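Side-chain contact in protein yesU (Bacillus subtilis, PDB 1OQ1), which is of unknown function but has a galectin-like fold, a beta sandwich that suggests, without proving, a role in carbohydrate binding: residues Asp155-Asp158 with Ser159-Met163. Sequence-based numbering, arbitrary orientation.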
# COMPACT_ATOMS: atom_id res chain seq x y z
N ASP A 155 13.10 14.43 9.83
CA ASP A 155 14.00 15.58 9.98
C ASP A 155 14.82 15.91 8.73
O ASP A 155 15.09 17.09 8.46
CB ASP A 155 14.92 15.39 11.20
CG ASP A 155 15.74 14.11 11.14
OD1 ASP A 155 15.53 13.28 10.23
OD2 ASP A 155 16.62 13.94 12.02
N ASP A 156 15.21 14.89 7.97
CA ASP A 156 16.01 15.11 6.77
C ASP A 156 15.24 14.96 5.46
O ASP A 156 15.85 14.96 4.39
CB ASP A 156 17.19 14.14 6.72
CG ASP A 156 18.19 14.35 7.84
OD1 ASP A 156 18.28 15.48 8.37
OD2 ASP A 156 18.89 13.38 8.17
N ALA A 157 13.92 14.84 5.53
CA ALA A 157 13.11 14.66 4.33
C ALA A 157 13.09 15.84 3.36
O ALA A 157 13.20 17.00 3.76
CB ALA A 157 11.67 14.31 4.72
N ASP A 158 12.95 15.52 2.08
CA ASP A 158 12.83 16.50 1.00
C ASP A 158 11.59 15.99 0.26
O ASP A 158 11.66 15.57 -0.90
CB ASP A 158 14.05 16.49 0.08
CG ASP A 158 13.91 17.46 -1.08
OD1 ASP A 158 13.18 18.46 -0.94
OD2 ASP A 158 14.53 17.22 -2.14
N SER A 159 10.47 16.02 0.97
CA SER A 159 9.19 15.55 0.46
C SER A 159 8.54 16.43 -0.60
O SER A 159 8.80 17.63 -0.67
CB SER A 159 8.22 15.37 1.64
OG SER A 159 8.73 14.45 2.59
N PRO A 160 7.66 15.84 -1.42
CA PRO A 160 7.28 14.43 -1.37
C PRO A 160 8.17 13.49 -2.19
O PRO A 160 9.00 13.93 -3.00
CB PRO A 160 5.85 14.44 -1.90
CG PRO A 160 5.94 15.49 -2.97
CD PRO A 160 6.75 16.59 -2.31
N TYR A 161 7.99 12.19 -1.98
CA TYR A 161 8.73 11.17 -2.70
C TYR A 161 7.78 10.50 -3.70
O TYR A 161 6.60 10.31 -3.41
CB TYR A 161 9.29 10.15 -1.71
CG TYR A 161 10.36 10.73 -0.82
CD1 TYR A 161 11.71 10.69 -1.19
CD2 TYR A 161 10.03 11.41 0.36
CE1 TYR A 161 12.69 11.31 -0.42
CE2 TYR A 161 11.01 12.04 1.14
CZ TYR A 161 12.34 11.99 0.73
OH TYR A 161 13.31 12.66 1.45
N ARG A 162 8.29 10.18 -4.89
CA ARG A 162 7.49 9.57 -5.96
C ARG A 162 7.52 8.04 -5.87
O ARG A 162 8.53 7.41 -6.16
CB ARG A 162 8.00 10.03 -7.33
CG ARG A 162 7.55 11.44 -7.72
CD ARG A 162 6.08 11.43 -8.14
NE ARG A 162 5.53 12.75 -8.44
CZ ARG A 162 5.80 13.47 -9.53
NH1 ARG A 162 6.62 13.01 -10.46
NH2 ARG A 162 5.22 14.66 -9.69
N MSE A 163 6.40 7.47 -5.45
CA MSE A 163 6.27 6.02 -5.29
C MSE A 163 5.64 5.39 -6.53
O MSE A 163 4.67 5.92 -7.06
CB MSE A 163 5.40 5.73 -4.07
CG MSE A 163 5.58 6.74 -2.95
SE MSE A 163 7.30 6.66 -2.08
CE MSE A 163 8.45 7.58 -3.30
O HOH W 1 10.18 18.07 3.14
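One face of the Tyr161 ring takes the carbonyl oxygen of Asp158; Asp158 O stands 4.0 Å from the plane of the Tyr161 ring, nearer the rim than the centre. This is a cis-proline bend in the galectin-like fold, where the loop after strand 142-148 enters strand 161-168 at the protein surface. The cis peptide bond lies between Ser159 and Pro160 and bends the chain between loop and strand. Tyr161 CG is anti to the carbonyl carbon (chi1 -68°), and the ring reaches back along the incoming loop. Its hydroxyl accepts a hydrogen bond from the backbone N of Asp158, nearly straight at 168°. The side chain thus ties the loop to the first residue of the strand. Ala157 CB comes at the ring's edge, almost in the ring plane, 4.3 Å from Tyr161 CE2. Ala157 CB also meets Ser159 OG at 3.6 Å. Beyond the bend, Tyr161 pairs through its backbone with Phe69, and its side chain touches Leu151 and Pro152. Ser159 and Pro160 rest on strand 63-73. A water bridges the bend: it accepts from Ser159 N at 3.0 Å and donates a weak bond to Ala157 O.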